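Long-range contact in decaprenyl diphosphate synthase (Rhodobacter capsulatus, PDB 3MZV), which probably builds long all-trans polyprenyl diphosphates, precursors of quinone side chains, by adding isopentenyl diphosphate units to farnesyl diphosphate with the help of magnesium: residues 55-67 with 312-324. Numbering follows the deposited sequence.
Sequences RLRPMLTLAAARL and LPDHPLRQMLDDL
Leu67 closes the last turn of helix 56-67 against the start of helix 316-328, burying more of its own surface than any other residue of the contact. A chi1 of 174° swings its CG opposite the backbone N and carries CD2 to 4.0 Å from Leu321 CD1, near Leu312 CD1 as well, while CD1 faces the Pro313 ring and the first turn at Arg318. Leu317 lies alongside: its CD1 reaches Arg66 CB at 3.4 Å and meets the backbone at Ala63 O. Leu321 CD2 touches Leu60 CD2 at 3.9 Å and also reaches the small Ala63 CB. Leu324 straddles the far end, its CD1 passing Leu56 CD2 at 3.7 Å and its CD2 meeting Leu60 CD2. Segments 56-67 and 316-324 run roughly antiparallel, 146° between their directions and 9.5 Å between their axes at closest approach, and no hydrogen bond joins them.

Polar bonds shape the loop before helix 316-328. His315 is its N-cap: ND1, in the ring plane, accepts from Leu317 N at 3.0 Å in a nearly straight bond (N-H angle 168°) that fixes the ring's rotation, and one ring face lies toward Leu67 CA and Arg66 O. With an alanine here, Leu317 N is likely to lose its capping acceptor, and the ring over Leu67 CA and Arg66 O would be gone. Arg318, its chain bent at chi3, turns its guanidinium back so that NH1 donates to Leu312 O at 2.9 Å; Asp314 OD1 pairs by charge from above the guanidinium plane.

The contact packs a C-terminal helix onto an early one in the all-helical polyprenyl synthase fold. Helix 11-17 touches both partners through Leu56 and Leu317, Arg66 turns away to a salt bridge with Asp21 of helix 19-32, and helix 199-224 meets Leu56 and Leu312.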
ATOM      1  N   ARG B  55      14.379  -5.707  14.574  1.00 61.65           N
ATOM      2  CA  ARG B  55      14.782  -5.848  13.179  1.00 57.85           C
ATOM      3  C   ARG B  55      15.091  -7.287  12.812  1.00 53.49           C
ATOM      4  O   ARG B  55      16.030  -7.523  12.073  1.00 52.14           O
ATOM      5  CB  ARG B  55      16.001  -4.982  12.876  1.00 58.96           C
ATOM      6  CG  ARG B  55      16.054  -3.648  13.625  1.00 61.93           C
ATOM      7  CD  ARG B  55      15.682  -2.467  12.783  1.00 63.19           C
ATOM      8  NE  ARG B  55      16.813  -2.005  11.986  1.00 65.15           N
ATOM      9  CZ  ARG B  55      16.809  -1.827  10.668  1.00 67.89           C
ATOM     10  NH1 ARG B  55      15.723  -2.055   9.921  1.00 72.86           N
ATOM     11  NH2 ARG B  55      17.899  -1.397  10.075  1.00 68.42           N
ATOM     12  N   LEU B  56      14.309  -8.231  13.317  1.00 49.79           N
ATOM     13  CA  LEU B  56      14.515  -9.642  13.007  1.00 47.55           C
ATOM     14  C   LEU B  56      14.354  -9.880  11.505  1.00 44.41           C
ATOM     15  O   LEU B  56      15.046 -10.708  10.928  1.00 41.65           O
ATOM     16  CB  LEU B  56      13.500 -10.553  13.688  1.00 47.47           C
ATOM     17  CG  LEU B  56      13.676 -10.969  15.137  1.00 51.79           C
ATOM     18  CD1 LEU B  56      12.745 -12.128  15.463  1.00 53.40           C
ATOM     19  CD2 LEU B  56      15.134 -11.341  15.397  1.00 53.07           C
ATOM     20  N   ARG B  57      13.379  -9.193  10.910  1.00 41.15           N
ATOM     21  CA  ARG B  57      12.989  -9.520   9.546  1.00 38.97           C
ATOM     22  C   ARG B  57      14.091  -9.224   8.524  1.00 36.66           C
ATOM     23  O   ARG B  57      14.434 -10.121   7.785  1.00 35.48           O
ATOM     24  CB  ARG B  57      11.636  -8.903   9.197  1.00 37.93           C
ATOM     25  CG  ARG B  57      10.489  -9.437  10.080  1.00 38.21           C
ATOM     26  CD  ARG B  57       9.293  -8.528   9.966  1.00 38.04           C
ATOM     27  NE  ARG B  57       8.134  -8.910  10.765  1.00 39.74           N
ATOM     28  CZ  ARG B  57       7.971  -8.633  12.059  1.00 37.52           C
ATOM     29  NH1 ARG B  57       8.932  -8.076  12.762  1.00 42.02           N
ATOM     30  NH2 ARG B  57       6.856  -8.993  12.668  1.00 39.52           N
ATOM     31  N   PRO B  58      14.668  -8.015   8.503  1.00 35.51           N
ATOM     32  CA  PRO B  58      15.778  -7.875   7.574  1.00 34.88           C
ATOM     33  C   PRO B  58      16.975  -8.764   7.907  1.00 35.08           C
ATOM     34  O   PRO B  58      17.664  -9.211   6.990  1.00 33.39           O
ATOM     35  CB  PRO B  58      16.146  -6.398   7.693  1.00 35.15           C
ATOM     36  CG  PRO B  58      15.592  -5.978   9.037  1.00 36.13           C
ATOM     37  CD  PRO B  58      14.323  -6.715   9.098  1.00 35.82           C
ATOM     38  N   MET B  59      17.222  -9.028   9.205  1.00 34.75           N
ATOM     39  CA  MET B  59      18.311  -9.946   9.558  1.00 35.60           C
ATOM     40  C   MET B  59      18.125 -11.318   8.976  1.00 33.75           C
ATOM     41  O   MET B  59      19.107 -12.001   8.661  1.00 32.70           O
ATOM     42  CB  MET B  59      18.493 -10.107  11.080  1.00 36.65           C
ATOM     43  CG  MET B  59      18.866  -8.873  11.748  1.00 40.39           C
ATOM     44  SD  MET B  59      19.562  -9.185  13.438  1.00 45.52           S
ATOM     45  CE  MET B  59      20.477  -7.685  13.367  1.00 44.76           C
ATOM     46  N   LEU B  60      16.887 -11.748   8.898  1.00 33.16           N
ATOM     47  CA  LEU B  60      16.579 -13.082   8.402  1.00 33.23           C
ATOM     48  C   LEU B  60      16.989 -13.188   6.933  1.00 32.51           C
ATOM     49  O   LEU B  60      17.487 -14.235   6.500  1.00 30.33           O
ATOM     50  CB  LEU B  60      15.098 -13.412   8.568  1.00 32.98           C
ATOM     51  CG  LEU B  60      14.654 -13.906   9.972  1.00 37.93           C
ATOM     52  CD1 LEU B  60      13.176 -14.276   9.956  1.00 43.74           C
ATOM     53  CD2 LEU B  60      15.435 -15.096  10.416  1.00 39.75           C
ATOM     54  N   THR B  61      16.753 -12.112   6.166  1.00 30.47           N
ATOM     55  CA  THR B  61      17.134 -12.123   4.751  1.00 29.59           C
ATOM     56  C   THR B  61      18.635 -12.145   4.590  1.00 31.41           C
ATOM     57  O   THR B  61      19.179 -12.957   3.834  1.00 31.31           O
ATOM     58  CB  THR B  61      16.566 -10.904   4.043  1.00 29.38           C
ATOM     59  OG1 THR B  61      15.158 -11.015   4.026  1.00 28.40           O
ATOM     60  CG2 THR B  61      17.127 -10.745   2.579  1.00 29.04           C
ATOM     61  N   LEU B  62      19.325 -11.235   5.292  1.00 31.36           N
ATOM     62  CA  LEU B  62      20.788 -11.190   5.257  1.00 31.88           C
ATOM     63  C   LEU B  62      21.405 -12.535   5.675  1.00 32.94           C
ATOM     64  O   LEU B  62      22.305 -13.020   5.017  1.00 31.67           O
ATOM     65  CB  LEU B  62      21.307 -10.121   6.206  1.00 32.72           C
ATOM     66  CG  LEU B  62      20.881  -8.682   5.895  1.00 32.40           C
ATOM     67  CD1 LEU B  62      21.416  -7.781   7.035  1.00 35.04           C
ATOM     68  CD2 LEU B  62      21.353  -8.244   4.513  1.00 32.08           C
ATOM     69  N   ALA B  63      20.939 -13.091   6.798  1.00 31.75           N
ATOM     70  CA  ALA B  63      21.460 -14.353   7.306  1.00 32.82           C
ATOM     71  C   ALA B  63      21.265 -15.505   6.299  1.00 32.31           C
ATOM     72  O   ALA B  63      22.200 -16.317   6.067  1.00 32.96           O
ATOM     73  CB  ALA B  63      20.846 -14.712   8.708  1.00 32.07           C
ATOM     74  N   ALA B  64      20.088 -15.577   5.719  1.00 31.66           N
ATOM     75  CA  ALA B  64      19.788 -16.624   4.733  1.00 33.01           C
ATOM     76  C   ALA B  64      20.704 -16.515   3.485  1.00 33.57           C
ATOM     77  O   ALA B  64      21.261 -17.534   3.047  1.00 34.80           O
ATOM     78  CB  ALA B  64      18.297 -16.607   4.311  1.00 30.34           C
ATOM     79  N   ALA B  65      20.885 -15.310   2.965  1.00 32.81           N
ATOM     80  CA  ALA B  65      21.718 -15.110   1.798  1.00 34.22           C
ATOM     81  C   ALA B  65      23.187 -15.489   2.116  1.00 35.52           C
ATOM     82  O   ALA B  65      23.799 -16.256   1.384  1.00 37.45           O
ATOM     83  CB  ALA B  65      21.613 -13.638   1.282  1.00 32.11           C
ATOM     84  N   ARG B  66      23.712 -14.993   3.237  1.00 36.35           N
ATOM     85  CA  ARG B  66      25.112 -15.251   3.636  1.00 37.77           C
ATOM     86  C   ARG B  66      25.290 -16.730   4.014  1.00 37.45           C
ATOM     87  O   ARG B  66      26.336 -17.314   3.742  1.00 38.15           O
ATOM     88  CB  ARG B  66      25.535 -14.362   4.827  1.00 38.03           C
ATOM     89  CG  ARG B  66      25.635 -12.870   4.530  1.00 39.70           C
ATOM     90  CD  ARG B  66      26.852 -12.557   3.725  1.00 43.07           C
ATOM     91  NE  ARG B  66      27.083 -11.119   3.565  1.00 44.83           N
ATOM     92  CZ  ARG B  66      28.136 -10.597   2.924  1.00 45.39           C
ATOM     93  NH1 ARG B  66      29.080 -11.392   2.432  1.00 47.81           N
ATOM     94  NH2 ARG B  66      28.266  -9.279   2.792  1.00 41.26           N
ATOM     95  N   LEU B  67      24.276 -17.339   4.606  1.00 36.59           N
ATOM     96  CA  LEU B  67      24.335 -18.751   4.930  1.00 38.94           C
ATOM     97  C   LEU B  67      24.520 -19.671   3.698  1.00 38.78           C
ATOM     98  O   LEU B  67      25.142 -20.728   3.802  1.00 39.44           O
ATOM     99  CB  LEU B  67      23.084 -19.186   5.731  1.00 39.49           C
ATOM    100  CG  LEU B  67      22.858 -20.657   6.059  1.00 40.00           C
ATOM    101  CD1 LEU B  67      24.122 -21.241   6.732  1.00 45.43           C
ATOM    102  CD2 LEU B  67      21.645 -20.807   6.980  1.00 40.87           C
ATOM    103  N   LEU B 312      20.295 -27.258   5.711  1.00 55.42           N
ATOM    104  CA  LEU B 312      21.148 -26.147   5.329  1.00 53.91           C
ATOM    105  C   LEU B 312      22.617 -26.442   5.714  1.00 55.03           C
ATOM    106  O   LEU B 312      22.869 -27.311   6.545  1.00 54.29           O
ATOM    107  CB  LEU B 312      20.598 -24.878   5.961  1.00 52.48           C
ATOM    108  CG  LEU B 312      19.135 -24.635   5.524  1.00 50.40           C
ATOM    109  CD1 LEU B 312      18.507 -23.533   6.310  1.00 50.72           C
ATOM    110  CD2 LEU B 312      19.038 -24.347   4.033  1.00 51.81           C
ATOM    111  N   PRO B 313      23.583 -25.731   5.100  1.00 55.01           N
ATOM    112  CA  PRO B 313      24.984 -26.041   5.371  1.00 56.21           C
ATOM    113  C   PRO B 313      25.382 -25.686   6.783  1.00 56.17           C
ATOM    114  O   PRO B 313      24.779 -24.779   7.391  1.00 55.07           O
ATOM    115  CB  PRO B 313      25.757 -25.173   4.371  1.00 56.20           C
ATOM    116  CG  PRO B 313      24.831 -24.330   3.732  1.00 54.86           C
ATOM    117  CD  PRO B 313      23.437 -24.742   4.025  1.00 54.41           C
ATOM    118  N   ASP B 314      26.380 -26.387   7.313  1.00 55.93           N
ATOM    119  CA  ASP B 314      26.771 -26.173   8.695  1.00 56.06           C
ATOM    120  C   ASP B 314      27.703 -24.947   8.830  1.00 55.18           C
ATOM    121  O   ASP B 314      28.897 -25.081   9.058  1.00 57.26           O
ATOM    122  CB  ASP B 314      27.393 -27.455   9.285  1.00 57.86           C
ATOM    123  CG  ASP B 314      27.472 -27.411  10.779  1.00 60.25           C
ATOM    124  OD1 ASP B 314      26.730 -26.592  11.383  1.00 63.21           O
ATOM    125  OD2 ASP B 314      28.241 -28.210  11.360  1.00 66.45           O
ATOM    126  N   HIS B 315      27.101 -23.765   8.730  1.00 53.02           N
ATOM    127  CA  HIS B 315      27.742 -22.465   8.704  1.00 50.98           C
ATOM    128  C   HIS B 315      27.454 -21.852  10.096  1.00 49.60           C
ATOM    129  O   HIS B 315      26.451 -22.181  10.736  1.00 49.46           O
ATOM    130  CB  HIS B 315      27.077 -21.648   7.574  1.00 50.52           C
ATOM    131  CG  HIS B 315      27.680 -20.305   7.310  1.00 48.32           C
ATOM    132  ND1 HIS B 315      27.421 -19.202   8.099  1.00 47.31           N
ATOM    133  CD2 HIS B 315      28.524 -19.881   6.339  1.00 49.35           C
ATOM    134  CE1 HIS B 315      28.098 -18.164   7.636  1.00 49.08           C
ATOM    135  NE2 HIS B 315      28.777 -18.552   6.571  1.00 48.68           N
ATOM    136  N   PRO B 316      28.315 -20.951  10.575  1.00 48.26           N
ATOM    137  CA  PRO B 316      28.003 -20.335  11.868  1.00 46.92           C
ATOM    138  C   PRO B 316      26.595 -19.700  11.907  1.00 44.80           C
ATOM    139  O   PRO B 316      25.992 -19.613  12.960  1.00 43.09           O
ATOM    140  CB  PRO B 316      29.092 -19.268  12.029  1.00 47.65           C
ATOM    141  CG  PRO B 316      30.203 -19.672  11.065  1.00 49.10           C
ATOM    142  CD  PRO B 316      29.564 -20.443   9.973  1.00 48.87           C
ATOM    143  N   LEU B 317      26.111 -19.223  10.762  1.00 42.91           N
ATOM    144  CA  LEU B 317      24.795 -18.611  10.708  1.00 41.48           C
ATOM    145  C   LEU B 317      23.691 -19.624  10.911  1.00 40.32           C
ATOM    146  O   LEU B 317      22.661 -19.279  11.462  1.00 39.39           O
ATOM    147  CB  LEU B 317      24.581 -17.865   9.398  1.00 40.89           C
ATOM    148  CG  LEU B 317      25.347 -16.542   9.224  1.00 41.89           C
ATOM    149  CD1 LEU B 317      25.213 -16.085   7.788  1.00 40.73           C
ATOM    150  CD2 LEU B 317      24.866 -15.450  10.220  1.00 41.83           C
ATOM    151  N   ARG B 318      23.898 -20.872  10.501  1.00 40.22           N
ATOM    152  CA  ARG B 318      22.903 -21.888  10.784  1.00 40.09           C
ATOM    153  C   ARG B 318      22.720 -22.045  12.301  1.00 40.20           C
ATOM    154  O   ARG B 318      21.594 -22.050  12.777  1.00 38.56           O
ATOM    155  CB  ARG B 318      23.240 -23.231  10.159  1.00 41.34           C
ATOM    156  CG  ARG B 318      22.056 -24.144  10.094  1.00 42.21           C
ATOM    157  CD  ARG B 318      22.385 -25.480   9.557  1.00 45.69           C
ATOM    158  NE  ARG B 318      23.014 -26.288  10.594  1.00 46.65           N
ATOM    159  CZ  ARG B 318      23.502 -27.521  10.418  1.00 50.87           C
ATOM    160  NH1 ARG B 318      23.454 -28.129   9.238  1.00 51.11           N
ATOM    161  NH2 ARG B 318      24.036 -28.168  11.454  1.00 52.29           N
ATOM    162  N   GLN B 319      23.814 -22.130  13.043  1.00 41.50           N
ATOM    163  CA  GLN B 319      23.717 -22.265  14.489  0.50 42.27           C
ATOM    164  C   GLN B 319      23.074 -21.017  15.108  1.00 42.15           C
ATOM    165  O   GLN B 319      22.277 -21.133  16.005  1.00 42.23           O
ATOM    166  CB  GLN B 319      25.078 -22.586  15.116  0.50 43.70           C
ATOM    167  CG  GLN B 319      25.001 -23.103  16.547  0.50 45.02           C
ATOM    168  CD  GLN B 319      25.075 -21.980  17.573  0.50 45.25           C
ATOM    169  OE1 GLN B 319      25.631 -20.918  17.295  0.50 49.65           O
ATOM    170  NE2 GLN B 319      24.522 -22.211  18.765  0.50 50.31           N
ATOM    171  N   MET B 320      23.384 -19.829  14.599  1.00 41.51           N
ATOM    172  CA  MET B 320      22.787 -18.630  15.143  1.00 41.02           C
ATOM    173  C   MET B 320      21.255 -18.601  14.900  1.00 40.28           C
ATOM    174  O   MET B 320      20.510 -18.141  15.761  1.00 39.76           O
ATOM    175  CB  MET B 320      23.466 -17.363  14.593  1.00 40.84           C
ATOM    176  CG  MET B 320      24.820 -17.019  15.262  1.00 42.29           C
ATOM    177  SD  MET B 320      25.655 -15.531  14.552  1.00 36.37           S
ATOM    178  CE  MET B 320      26.786 -16.413  13.481  1.00 45.09           C
ATOM    179  N   LEU B 321      20.794 -19.109  13.756  1.00 38.56           N
ATOM    180  CA  LEU B 321      19.364 -19.220  13.486  1.00 38.49           C
ATOM    181  C   LEU B 321      18.697 -20.247  14.379  1.00 38.89           C
ATOM    182  O   LEU B 321      17.538 -20.081  14.747  1.00 39.63           O
ATOM    183  CB  LEU B 321      19.087 -19.560  12.002  1.00 36.80           C
ATOM    184  CG  LEU B 321      19.415 -18.435  11.010  1.00 38.01           C
ATOM    185  CD1 LEU B 321      19.176 -18.934   9.559  1.00 36.92           C
ATOM    186  CD2 LEU B 321      18.631 -17.162  11.268  1.00 37.13           C
ATOM    187  N   ASP B 322      19.426 -21.299  14.694  1.00 39.90           N
ATOM    188  CA  ASP B 322      18.988 -22.284  15.676  1.00 41.05           C
ATOM    189  C   ASP B 322      18.779 -21.599  17.050  1.00 41.22           C
ATOM    190  O   ASP B 322      17.680 -21.730  17.669  1.00 40.29           O
ATOM    191  CB  ASP B 322      19.997 -23.432  15.743  1.00 42.15           C
ATOM    192  CG  ASP B 322      19.437 -24.705  16.378  1.00 47.63           C
ATOM    193  OD1 ASP B 322      19.151 -24.689  17.580  1.00 49.06           O
ATOM    194  OD2 ASP B 322      19.343 -25.745  15.687  1.00 54.79           O
ATOM    195  N   ASP B 323      19.775 -20.839  17.505  1.00 40.76           N
ATOM    196  CA  ASP B 323      19.649 -20.127  18.782  1.00 42.13           C
ATOM    197  C   ASP B 323      18.515 -19.102  18.686  1.00 40.72           C
ATOM    198  O   ASP B 323      17.829 -18.819  19.666  1.00 41.50           O
ATOM    199  CB  ASP B 323      20.922 -19.369  19.171  1.00 42.89           C
ATOM    200  CG  ASP B 323      22.071 -20.267  19.556  1.00 45.91           C
ATOM    201  OD1 ASP B 323      21.859 -21.404  19.976  1.00 47.88           O
ATOM    202  OD2 ASP B 323      23.223 -19.797  19.452  1.00 49.59           O
ATOM    203  N   LEU B 324      18.323 -18.517  17.519  1.00 41.45           N
ATOM    204  CA  LEU B 324      17.270 -17.520  17.394  1.00 41.02           C
ATOM    205  C   LEU B 324      15.878 -18.165  17.638  1.00 40.37           C
ATOM    206  O   LEU B 324      14.975 -17.517  18.189  1.00 40.76           O
ATOM    207  CB  LEU B 324      17.331 -16.833  16.059  1.00 40.62           C
ATOM    208  CG  LEU B 324      16.340 -15.707  15.788  1.00 40.72           C
ATOM    209  CD1 LEU B 324      16.537 -14.503  16.729  1.00 41.71           C
ATOM    210  CD2 LEU B 324      16.456 -15.304  14.300  1.00 39.31           C
TER